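Local structure of predicted metal-dependent hydrolase of the TIM-barrel fold (Lactobacillus casei, 2QPX) at residues R270-L275 and L282-S287; R312-S317 and Q362-L367; A145-A150 and K204-Y209; H133-M138 and A171-L176. The protein is probably a zinc-dependent hydrolase with a TIM-barrel fold, holding two zinc ions at its metal site, although its substrate is not known. All coordinates share one frame; numbering follows the deposited sequence.

Contact 1 (R270-L275 and L282-S287); sequences REAGYL and LYFDIS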
# COMPACT_ATOMS: atom_id res chain seq x y z
N ARG A 270 -2.27 -1.10 -7.38
CA ARG A 270 -2.67 0.31 -7.57
C ARG A 270 -1.66 1.00 -8.49
O ARG A 270 -2.00 1.83 -9.30
CB ARG A 270 -2.80 1.08 -6.25
CG ARG A 270 -4.10 0.83 -5.48
CD ARG A 270 -4.19 1.64 -4.15
NE ARG A 270 -5.58 1.68 -3.62
CZ ARG A 270 -5.91 1.80 -2.34
NH1 ARG A 270 -4.99 1.76 -1.39
NH2 ARG A 270 -7.18 1.90 -2.00
N GLU A 271 -0.40 0.66 -8.34
CA GLU A 271 0.65 1.25 -9.16
C GLU A 271 0.45 0.83 -10.61
O GLU A 271 0.56 1.66 -11.52
CB GLU A 271 2.05 0.88 -8.63
CG GLU A 271 2.48 1.54 -7.31
CD GLU A 271 1.91 0.93 -6.05
OE1 GLU A 271 1.14 -0.05 -6.08
OE2 GLU A 271 2.25 1.48 -4.98
N ALA A 272 0.17 -0.45 -10.84
CA ALA A 272 -0.05 -0.95 -12.19
C ALA A 272 -1.24 -0.27 -12.85
O ALA A 272 -1.16 0.12 -13.98
CB ALA A 272 -0.26 -2.49 -12.16
N GLY A 273 -2.35 -0.11 -12.12
CA GLY A 273 -3.53 0.54 -12.66
C GLY A 273 -3.30 2.01 -12.96
O GLY A 273 -3.78 2.53 -13.98
N TYR A 274 -2.57 2.68 -12.08
CA TYR A 274 -2.10 4.04 -12.35
C TYR A 274 -1.31 4.09 -13.66
O TYR A 274 -1.60 4.93 -14.54
CB TYR A 274 -1.29 4.60 -11.16
CG TYR A 274 -0.48 5.80 -11.59
CD1 TYR A 274 -1.08 7.00 -11.84
CD2 TYR A 274 0.88 5.65 -11.89
CE1 TYR A 274 -0.34 8.07 -12.35
CE2 TYR A 274 1.62 6.70 -12.37
CZ TYR A 274 1.02 7.90 -12.60
OH TYR A 274 1.76 8.94 -13.11
N LEU A 275 -0.33 3.21 -13.81
CA LEU A 275 0.46 3.19 -15.03
C LEU A 275 -0.40 2.98 -16.29
O LEU A 275 -0.20 3.63 -17.30
CB LEU A 275 1.59 2.17 -14.97
CG LEU A 275 2.68 2.46 -13.96
CD1 LEU A 275 3.50 1.17 -13.80
CD2 LEU A 275 3.54 3.64 -14.43
N LEU A 282 -0.49 -0.33 -22.31
CA LEU A 282 -0.06 -0.92 -21.03
C LEU A 282 -1.25 -1.58 -20.36
O LEU A 282 -2.23 -0.92 -20.01
CB LEU A 282 0.58 0.10 -20.09
CG LEU A 282 1.28 -0.47 -18.84
CD1 LEU A 282 0.31 -0.84 -17.69
CD2 LEU A 282 2.17 -1.67 -19.20
N TYR A 283 -1.15 -2.88 -20.20
CA TYR A 283 -2.21 -3.75 -19.68
C TYR A 283 -1.73 -4.44 -18.43
O TYR A 283 -0.53 -4.46 -18.16
CB TYR A 283 -2.60 -4.77 -20.74
CG TYR A 283 -3.03 -4.16 -22.06
CD1 TYR A 283 -2.10 -3.76 -23.00
CD2 TYR A 283 -4.39 -3.95 -22.32
CE1 TYR A 283 -2.47 -3.17 -24.20
CE2 TYR A 283 -4.79 -3.36 -23.49
CZ TYR A 283 -3.84 -2.99 -24.44
OH TYR A 283 -4.26 -2.38 -25.61
N PHE A 284 -2.65 -5.01 -17.67
CA PHE A 284 -2.26 -5.71 -16.45
C PHE A 284 -3.33 -6.70 -16.02
O PHE A 284 -4.46 -6.64 -16.48
CB PHE A 284 -1.90 -4.73 -15.33
CG PHE A 284 -3.06 -4.01 -14.74
CD1 PHE A 284 -3.70 -3.01 -15.44
CD2 PHE A 284 -3.46 -4.26 -13.44
CE1 PHE A 284 -4.74 -2.32 -14.86
CE2 PHE A 284 -4.50 -3.53 -12.89
CZ PHE A 284 -5.13 -2.57 -13.60
N ASP A 285 -2.93 -7.59 -15.12
CA ASP A 285 -3.84 -8.54 -14.49
C ASP A 285 -3.56 -8.66 -13.01
O ASP A 285 -2.55 -8.13 -12.52
CB ASP A 285 -3.86 -9.88 -15.25
CG ASP A 285 -2.62 -10.70 -15.07
OD1 ASP A 285 -2.21 -10.93 -13.92
OD2 ASP A 285 -2.05 -11.16 -16.09
N ILE A 286 -4.44 -9.39 -12.28
CA ILE A 286 -4.21 -9.73 -10.85
C ILE A 286 -4.19 -11.24 -10.64
O ILE A 286 -4.61 -11.80 -9.65
CB ILE A 286 -5.21 -9.05 -9.90
CG1 ILE A 286 -6.67 -9.44 -10.25
CG2 ILE A 286 -5.01 -7.52 -9.92
CD1 ILE A 286 -7.70 -9.18 -9.11
N SER A 287 -3.66 -11.92 -11.66
CA SER A 287 -3.40 -13.36 -11.63
C SER A 287 -2.45 -13.71 -10.45
O SER A 287 -1.73 -12.85 -9.92
CB SER A 287 -2.89 -13.79 -12.98
OG SER A 287 -1.58 -13.29 -13.20
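Phe284 turns one face of its ring to the backbone of helix 269-278, and the peptide joining Ala272 to Gly273 lies over that face. Ala272 O and Gly273 N both stand above the ring plane, displaced toward its rim. The far end of the ring makes the closest approach, Phe284 CZ to Gly273 CA at 3.6 Å, because no side chain at Gly273 stands between ring and helix. Nearer the strand, Ala272 CB rests against Phe284 CD2 at 3.9 Å. The ring reaches the helix from a first torsion of 72°, which sets CG between the backbone N and the carbonyl carbon. Putting a serine at Phe284 would take away the ring and would probably open a gap beneath Ala272 and Gly273 that the short hydroxyl could not fill. About a turn further along the helix, Leu275 CB is met by Leu282 CD1 from the strand, at 4.3 Å; Leu282 is modelled in two conformers, so this touch is less certain. The segments meet by packing alone, ring and methyl groups against side chains and helix backbone, and run nearly antiparallel, at 153°, their axes 8.2 Å apart at closest approach. Ala304 of helix 297-304 and Leu262 of the neighbouring strand also pack on Phe284. This is the helix-on-strand packing of a beta-alpha-beta unit, strand 260-264, helix 269-278 and strand 282-285, as repeated round a TIM barrel.

Contact 2 (R312-S317 and Q362-L367); sequences RILFAS and QTSAKL. With EDO (1,2-ethanediol), chain F.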
# COMPACT_ATOMS: atom_id res chain seq x y z
N ARG A 312 -8.07 -1.93 -19.86
CA ARG A 312 -6.65 -2.28 -19.70
C ARG A 312 -6.37 -3.42 -18.74
O ARG A 312 -5.24 -3.90 -18.68
CB ARG A 312 -5.86 -1.06 -19.26
CG ARG A 312 -5.79 0.08 -20.33
CD ARG A 312 -5.04 -0.32 -21.60
NE ARG A 312 -4.79 0.89 -22.37
CZ ARG A 312 -3.83 1.78 -22.08
NH1 ARG A 312 -2.91 1.50 -21.16
NH2 ARG A 312 -3.79 2.92 -22.73
N ILE A 313 -7.39 -3.82 -17.96
CA ILE A 313 -7.25 -4.91 -16.99
C ILE A 313 -7.76 -6.21 -17.65
O ILE A 313 -8.75 -6.21 -18.37
CB ILE A 313 -7.85 -4.58 -15.57
CG1 ILE A 313 -7.35 -5.59 -14.51
CG2 ILE A 313 -9.36 -4.48 -15.63
CD1 ILE A 313 -7.70 -5.26 -13.03
N LEU A 314 -7.03 -7.30 -17.43
CA LEU A 314 -7.28 -8.60 -18.10
C LEU A 314 -7.51 -9.69 -17.06
O LEU A 314 -6.97 -9.64 -15.97
CB LEU A 314 -6.05 -9.03 -18.93
CG LEU A 314 -5.46 -8.01 -19.91
CD1 LEU A 314 -4.20 -8.58 -20.61
CD2 LEU A 314 -6.50 -7.55 -20.93
N PHE A 315 -8.29 -10.70 -17.43
CA PHE A 315 -8.29 -11.96 -16.70
C PHE A 315 -7.06 -12.82 -17.06
O PHE A 315 -6.76 -13.04 -18.23
CB PHE A 315 -9.52 -12.83 -17.01
CG PHE A 315 -9.43 -14.20 -16.42
CD1 PHE A 315 -9.55 -14.39 -15.05
CD2 PHE A 315 -9.13 -15.29 -17.22
CE1 PHE A 315 -9.40 -15.63 -14.51
CE2 PHE A 315 -8.96 -16.56 -16.66
CZ PHE A 315 -9.12 -16.72 -15.34
N ALA A 316 -6.40 -13.34 -16.02
CA ALA A 316 -5.51 -14.48 -16.13
C ALA A 316 -5.56 -15.24 -14.83
O ALA A 316 -5.90 -14.68 -13.80
CB ALA A 316 -4.04 -14.09 -16.44
N SER A 317 -5.24 -16.53 -14.89
CA SER A 317 -5.11 -17.37 -13.70
C SER A 317 -3.69 -17.48 -13.14
O SER A 317 -3.50 -17.63 -11.93
CB SER A 317 -5.62 -18.80 -14.00
OG SER A 317 -4.77 -19.45 -14.93
N GLN A 362 -12.28 -10.10 -24.29
CA GLN A 362 -12.25 -9.35 -25.52
C GLN A 362 -10.97 -8.51 -25.69
O GLN A 362 -10.42 -8.45 -26.80
CB GLN A 362 -13.50 -8.49 -25.65
CG GLN A 362 -13.65 -7.79 -26.96
CD GLN A 362 -14.77 -6.76 -26.94
OE1 GLN A 362 -14.89 -5.96 -26.00
NE2 GLN A 362 -15.56 -6.75 -27.98
N THR A 363 -10.50 -7.89 -24.62
CA THR A 363 -9.24 -7.15 -24.73
C THR A 363 -8.09 -8.10 -25.09
O THR A 363 -7.30 -7.82 -25.99
CB THR A 363 -8.95 -6.35 -23.46
OG1 THR A 363 -10.04 -5.46 -23.21
CG2 THR A 363 -7.64 -5.58 -23.57
N SER A 364 -7.98 -9.24 -24.39
CA SER A 364 -6.93 -10.19 -24.70
C SER A 364 -7.08 -10.76 -26.12
O SER A 364 -6.10 -10.97 -26.81
CB SER A 364 -6.87 -11.31 -23.67
OG SER A 364 -6.38 -10.81 -22.44
N ALA A 365 -8.31 -10.97 -26.57
CA ALA A 365 -8.48 -11.47 -27.94
C ALA A 365 -7.90 -10.53 -28.95
O ALA A 365 -7.25 -10.95 -29.89
CB ALA A 365 -9.98 -11.78 -28.25
N LYS A 366 -8.10 -9.23 -28.72
CA LYS A 366 -7.55 -8.23 -29.62
C LYS A 366 -6.03 -8.15 -29.48
O LYS A 366 -5.31 -8.16 -30.47
CB LYS A 366 -8.18 -6.87 -29.34
CG LYS A 366 -7.57 -5.78 -30.21
CD LYS A 366 -8.47 -4.61 -30.41
CE LYS A 366 -7.82 -3.61 -31.38
NZ LYS A 366 -8.71 -2.44 -31.58
N LEU A 367 -5.55 -8.08 -28.25
CA LEU A 367 -4.14 -7.89 -27.97
C LEU A 367 -3.27 -9.03 -28.53
O LEU A 367 -2.20 -8.80 -29.10
CB LEU A 367 -4.04 -7.77 -26.44
CG LEU A 367 -2.87 -7.21 -25.74
CD1 LEU A 367 -2.48 -5.91 -26.38
CD2 LEU A 367 -3.29 -7.12 -24.23
C1 EDO F . -12.10 -4.36 -26.80
O1 EDO F . -10.86 -4.63 -27.47
C2 EDO F . -11.88 -4.46 -25.30
O2 EDO F . -10.78 -3.56 -24.95
O HOH W 1 -10.05 -5.02 -20.45
O HOH W 2 -7.94 -12.05 -20.54
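Leu314 CD2 and Thr363 CG2 press together at 3.5 Å, closer than methyl carbons usually come, and the two side chains meet at about a right angle. Thr363 presents this methyl because its first torsion of -58° sets CG2 anti to the backbone N and leaves OG1 beside that N. OG1 is thereby turned off the leucine, and it is hydrogen-bonded to polar partners, Ala358 O among them. Next along the helix, Ser364 OG lies against both ends of the leucine fork, 3.6 Å from Leu314 CD1 as well as from CD2. Leu367 completes the patch, its CD2 meeting Leu314 CD1 at 4.0 Å, again with the side chains crossing squarely. Two waters join the backbone of residues 312-317 to the helix. One donates to Ile313 O at 2.7 Å and accepts from Thr363 OG1; the other lies 2.8 Å from Phe315 O, to which it probably donates, and is hydrogen-bonded to Ser364 OG. Thr363 OG1 also accepts from O2 of a bound 1,2-ethanediol, at 2.7 Å, a molecule probably left by the crystallisation liquor. The principle at work is that methyl packing closes the middle of the interface while waters link the strand carbonyls to helix hydroxyls. Helix 349-367 covers strand 313-314 and also touches other strands: Thr363 and Leu367 meet Tyr283 of strand 282-285, and Ser364 packs on His17 of strand 14-19.

Contact 3 (A145-A150 and K204-Y209); sequences AAWWQA and KPLIDY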
# COMPACT_ATOMS: atom_id res chain seq x y z
N ALA A 145 28.77 -12.12 -29.19
CA ALA A 145 28.25 -11.77 -30.51
C ALA A 145 27.51 -12.93 -31.19
O ALA A 145 26.43 -12.75 -31.77
CB ALA A 145 29.40 -11.27 -31.42
N ALA A 146 28.08 -14.13 -31.10
CA ALA A 146 27.46 -15.31 -31.73
C ALA A 146 26.20 -15.70 -30.95
O ALA A 146 25.20 -16.09 -31.56
CB ALA A 146 28.42 -16.49 -31.76
N TRP A 147 26.26 -15.60 -29.63
CA TRP A 147 25.07 -15.87 -28.80
C TRP A 147 23.94 -14.89 -29.14
O TRP A 147 22.79 -15.29 -29.38
CB TRP A 147 25.42 -15.74 -27.33
CG TRP A 147 24.18 -15.68 -26.47
CD1 TRP A 147 23.39 -16.73 -26.10
CD2 TRP A 147 23.59 -14.51 -25.91
NE1 TRP A 147 22.33 -16.30 -25.34
CE2 TRP A 147 22.44 -14.93 -25.19
CE3 TRP A 147 23.92 -13.15 -25.93
CZ2 TRP A 147 21.61 -14.04 -24.55
CZ3 TRP A 147 23.11 -12.26 -25.27
CH2 TRP A 147 21.94 -12.72 -24.60
N TRP A 148 24.25 -13.60 -29.17
CA TRP A 148 23.25 -12.58 -29.46
C TRP A 148 22.64 -12.76 -30.85
O TRP A 148 21.42 -12.63 -31.03
CB TRP A 148 23.84 -11.17 -29.32
CG TRP A 148 22.84 -10.12 -29.63
CD1 TRP A 148 22.82 -9.29 -30.71
CD2 TRP A 148 21.65 -9.83 -28.88
NE1 TRP A 148 21.71 -8.48 -30.67
CE2 TRP A 148 20.96 -8.81 -29.57
CE3 TRP A 148 21.09 -10.34 -27.71
CZ2 TRP A 148 19.77 -8.26 -29.09
CZ3 TRP A 148 19.92 -9.81 -27.24
CH2 TRP A 148 19.25 -8.79 -27.93
N GLN A 149 23.47 -13.07 -31.84
CA GLN A 149 22.92 -13.29 -33.18
C GLN A 149 21.92 -14.45 -33.19
O GLN A 149 20.82 -14.33 -33.75
CB GLN A 149 24.05 -13.53 -34.20
CG GLN A 149 23.52 -13.82 -35.59
CD GLN A 149 24.65 -14.02 -36.58
OE1 GLN A 149 25.02 -15.16 -36.89
NE2 GLN A 149 25.22 -12.93 -37.06
N ALA A 150 22.29 -15.55 -32.56
CA ALA A 150 21.45 -16.74 -32.55
C ALA A 150 20.14 -16.49 -31.78
O ALA A 150 19.04 -16.84 -32.23
CB ALA A 150 22.19 -17.93 -31.97
N LYS A 204 22.04 -8.61 -14.35
CA LYS A 204 21.24 -7.43 -14.59
C LYS A 204 21.69 -6.67 -15.86
O LYS A 204 20.85 -6.30 -16.69
CB LYS A 204 21.16 -6.52 -13.36
CG LYS A 204 20.27 -5.31 -13.61
CD LYS A 204 19.91 -4.63 -12.34
CE LYS A 204 19.34 -3.23 -12.55
NZ LYS A 204 18.11 -3.15 -13.37
N PRO A 205 23.00 -6.42 -16.04
CA PRO A 205 23.40 -5.77 -17.28
C PRO A 205 22.94 -6.51 -18.54
O PRO A 205 22.43 -5.89 -19.48
CB PRO A 205 24.94 -5.75 -17.19
CG PRO A 205 25.25 -5.89 -15.76
CD PRO A 205 24.15 -6.66 -15.14
N LEU A 206 23.07 -7.83 -18.55
CA LEU A 206 22.67 -8.57 -19.74
C LEU A 206 21.14 -8.66 -19.92
O LEU A 206 20.66 -8.49 -21.03
CB LEU A 206 23.32 -9.95 -19.77
CG LEU A 206 23.08 -10.77 -21.02
CD1 LEU A 206 23.54 -10.03 -22.30
CD2 LEU A 206 23.75 -12.18 -20.89
N ILE A 207 20.41 -8.88 -18.84
CA ILE A 207 18.94 -8.90 -18.93
C ILE A 207 18.41 -7.54 -19.39
O ILE A 207 17.55 -7.47 -20.29
CB ILE A 207 18.29 -9.31 -17.57
CG1 ILE A 207 18.51 -10.83 -17.35
CG2 ILE A 207 16.79 -9.02 -17.56
CD1 ILE A 207 18.12 -11.36 -15.94
N ASP A 208 18.91 -6.45 -18.82
CA ASP A 208 18.40 -5.13 -19.19
C ASP A 208 18.78 -4.82 -20.65
O ASP A 208 17.93 -4.32 -21.42
CB ASP A 208 18.91 -4.03 -18.25
CG ASP A 208 18.21 -4.00 -16.89
OD1 ASP A 208 17.40 -4.90 -16.61
OD2 ASP A 208 18.50 -3.03 -16.11
N TYR A 209 20.02 -5.13 -21.06
CA TYR A 209 20.40 -4.98 -22.48
C TYR A 209 19.40 -5.75 -23.38
O TYR A 209 18.88 -5.23 -24.40
CB TYR A 209 21.83 -5.50 -22.73
CG TYR A 209 22.29 -5.39 -24.14
CD1 TYR A 209 22.02 -6.38 -25.07
CD2 TYR A 209 23.01 -4.26 -24.56
CE1 TYR A 209 22.48 -6.25 -26.39
CE2 TYR A 209 23.43 -4.11 -25.84
CZ TYR A 209 23.17 -5.09 -26.76
OH TYR A 209 23.58 -4.94 -28.06
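Trp147 is the first residue of the 145-150 segment to meet helix 204-221, and it does so through the CZ3 and CH2 atoms of its six-membered ring. Its CZ3 lies 3.7 Å from Leu206 CD1, with CH2 also close to that methyl, the two side chains approaching from opposite directions. A first torsion of 167° swings the indole away from its backbone N toward the partner helix. At the other end of the ring system, NE1 is hydrogen-bonded to Ala134 O of helix 130-138, which ties the same indole to a third helix. These helices belong to the outer layer of the TIM barrel: helices 130-138 and 144-156 follow strand 124-127, and helix 204-221 leads into strand 225-229. Trp148 comes next and turns a face to the partner. Tyr209 points an edge at it in a T-shaped stack, the planes at 75° and the tyrosine ring centre 5.5 Å from that of the six-membered ring of Trp148. Tyr209 CE1 sits 4.2 Å above the Trp148 plane, over the centre of the ring. Further residues of helix 204-221, His213, Val214 and Phe217, touch the Trp148 indole, and the Tyr209 ring is itself stacked with His213.

Contact 4 (H133-M138 and A171-L176); sequences HAEDFM and AYRVGL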
# COMPACT_ATOMS: atom_id res chain seq x y z
N HIS A 133 14.94 -19.05 -23.19
CA HIS A 133 15.51 -19.17 -24.53
C HIS A 133 16.94 -18.61 -24.52
O HIS A 133 17.86 -19.24 -25.08
CB HIS A 133 14.64 -18.49 -25.58
CG HIS A 133 13.44 -19.28 -25.97
ND1 HIS A 133 12.22 -19.17 -25.34
CD2 HIS A 133 13.28 -20.22 -26.93
CE1 HIS A 133 11.36 -20.00 -25.91
NE2 HIS A 133 11.99 -20.68 -26.87
N ALA A 134 17.15 -17.50 -23.82
CA ALA A 134 18.49 -16.91 -23.72
C ALA A 134 19.48 -17.93 -23.10
O ALA A 134 20.61 -18.11 -23.57
CB ALA A 134 18.45 -15.61 -22.90
N GLU A 135 19.04 -18.60 -22.04
CA GLU A 135 19.84 -19.65 -21.37
C GLU A 135 20.17 -20.80 -22.30
O GLU A 135 21.32 -21.29 -22.32
CB GLU A 135 19.09 -20.19 -20.15
CG GLU A 135 18.97 -19.18 -19.01
CD GLU A 135 17.88 -19.48 -17.98
OE1 GLU A 135 17.11 -20.44 -18.16
OE2 GLU A 135 17.80 -18.71 -17.00
N ASP A 136 19.19 -21.26 -23.04
CA ASP A 136 19.44 -22.41 -23.89
C ASP A 136 20.41 -22.07 -25.03
O ASP A 136 21.25 -22.88 -25.40
CB ASP A 136 18.12 -22.97 -24.39
CG ASP A 136 17.40 -23.76 -23.31
OD1 ASP A 136 18.07 -24.39 -22.46
OD2 ASP A 136 16.19 -23.77 -23.33
N PHE A 137 20.30 -20.85 -25.56
CA PHE A 137 21.27 -20.40 -26.57
C PHE A 137 22.66 -20.19 -25.99
O PHE A 137 23.66 -20.43 -26.68
CB PHE A 137 20.76 -19.17 -27.33
CG PHE A 137 19.75 -19.51 -28.41
CD1 PHE A 137 20.15 -20.08 -29.60
CD2 PHE A 137 18.40 -19.32 -28.20
CE1 PHE A 137 19.24 -20.40 -30.58
CE2 PHE A 137 17.50 -19.64 -29.18
CZ PHE A 137 17.90 -20.20 -30.35
N MSE A 138 22.76 -19.76 -24.74
CA MSE A 138 24.06 -19.53 -24.10
C MSE A 138 24.91 -20.79 -24.13
O MSE A 138 26.13 -20.73 -24.38
CB MSE A 138 23.87 -18.98 -22.67
CG MSE A 138 25.13 -18.80 -21.85
SE MSE A 138 25.81 -20.41 -21.01
CE MSE A 138 24.33 -20.73 -19.83
N ALA A 171 11.75 -9.79 -13.15
CA ALA A 171 11.43 -9.47 -11.76
C ALA A 171 11.97 -10.54 -10.80
O ALA A 171 12.38 -10.21 -9.68
CB ALA A 171 9.92 -9.31 -11.57
N TYR A 172 11.96 -11.80 -11.22
CA TYR A 172 12.43 -12.92 -10.37
C TYR A 172 13.98 -12.96 -10.28
O TYR A 172 14.54 -13.60 -9.36
CB TYR A 172 11.98 -14.27 -10.94
CG TYR A 172 10.51 -14.64 -10.85
CD1 TYR A 172 9.94 -15.02 -9.67
CD2 TYR A 172 9.74 -14.72 -12.00
CE1 TYR A 172 8.61 -15.43 -9.60
CE2 TYR A 172 8.42 -15.13 -11.96
CZ TYR A 172 7.86 -15.48 -10.77
OH TYR A 172 6.52 -15.90 -10.80
N ARG A 173 14.68 -12.35 -11.24
CA ARG A 173 16.12 -12.52 -11.39
C ARG A 173 16.87 -11.28 -10.91
O ARG A 173 17.88 -11.39 -10.18
CB ARG A 173 16.49 -12.86 -12.83
CG ARG A 173 15.83 -14.13 -13.38
CD ARG A 173 16.38 -15.33 -12.73
NE ARG A 173 15.68 -16.56 -13.07
CZ ARG A 173 15.89 -17.30 -14.14
NH1 ARG A 173 16.76 -16.95 -15.08
NH2 ARG A 173 15.21 -18.44 -14.28
N VAL A 174 16.41 -10.12 -11.35
CA VAL A 174 17.13 -8.85 -11.21
C VAL A 174 16.26 -7.66 -10.81
O VAL A 174 16.79 -6.57 -10.54
CB VAL A 174 17.89 -8.52 -12.51
CG1 VAL A 174 18.98 -9.58 -12.79
CG2 VAL A 174 16.95 -8.39 -13.72
N GLY A 175 14.95 -7.82 -10.80
CA GLY A 175 14.08 -6.74 -10.47
C GLY A 175 13.67 -5.96 -11.71
O GLY A 175 14.05 -6.29 -12.85
N LEU A 176 12.89 -4.90 -11.48
CA LEU A 176 12.23 -4.17 -12.55
C LEU A 176 12.71 -2.73 -12.78
O LEU A 176 12.09 -1.99 -13.53
CB LEU A 176 10.70 -4.17 -12.37
CG LEU A 176 10.01 -5.53 -12.50
CD1 LEU A 176 8.53 -5.36 -12.14
CD2 LEU A 176 10.23 -6.07 -13.92
O HOH W 3 15.41 -20.61 -16.01
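The carboxylate of Glu135 and the guanidinium of Arg173 lie almost in one plane, 8° apart, and meet at their edges, with neither group laid over a face of the other. The guanidinium edge receives Glu135 OE2 and a water, both in its plane. This is an in-plane, end-on salt bridge in a TIM-barrel fold: it links helix 130-138, which follows strand 124-127, to the short, weakly bonded helix 170-173 just beyond the carboxylated Lys167 that binds zinc. Arg173 NH1 donates to Glu135 OE2 at 2.8 Å with an N-H...O angle of 157°, meeting the oxygen nearly along its C-O axis. The side chains come from opposite directions, Glu135 reaching out extended beyond CG while Arg173 folds at its second torsion, -70°, before its guanidinium turns to the acid. Each end of this direct bond has a further partner in Leu201: its N is hydrogen-bonded to Glu135 OE2 and its O to Arg173 NH1, so the ion pair also fixes the chain there. Replacing Arg173 by a methionine would probably leave the Glu135 carboxylate without its charged mate and Leu201 O without its NH1 donor. The side chain of Arg173 is about 9 Å from that of His228, a zinc ligand, and the neighbouring Tyr172 ring meets His228 itself. A second, indirect arm runs beside the direct bond: the water accepts from Arg173 NH2 at 2.8 Å and donates to Glu135 OE1 at 2.7 Å.

Overall arrangement
Contacts 1 and 2 lie in the buried barrel: strands 282-285 and 313-314 are neighbours in one parallel sheet, and the two contacts touch through Phe284 O and Leu314 N as well as Leu282 O and Arg312 NH1. Contacts 3 and 4 sit on the same side of the chain, further out, and touch through helices 130-138 and 144-156, which follow each other in the chain. Their centres are 10 Å apart, against 22 to 30 Å from contacts 1 and 2. The chemistry follows the place: contact 1 packs a ring and methyls on helix backbone and side chains, with no polar bond between its segments, contact 2 adds water bridges, contact 3 packs aromatic rings and a leucine between helices, and contact 4, partly buried, rests on charge.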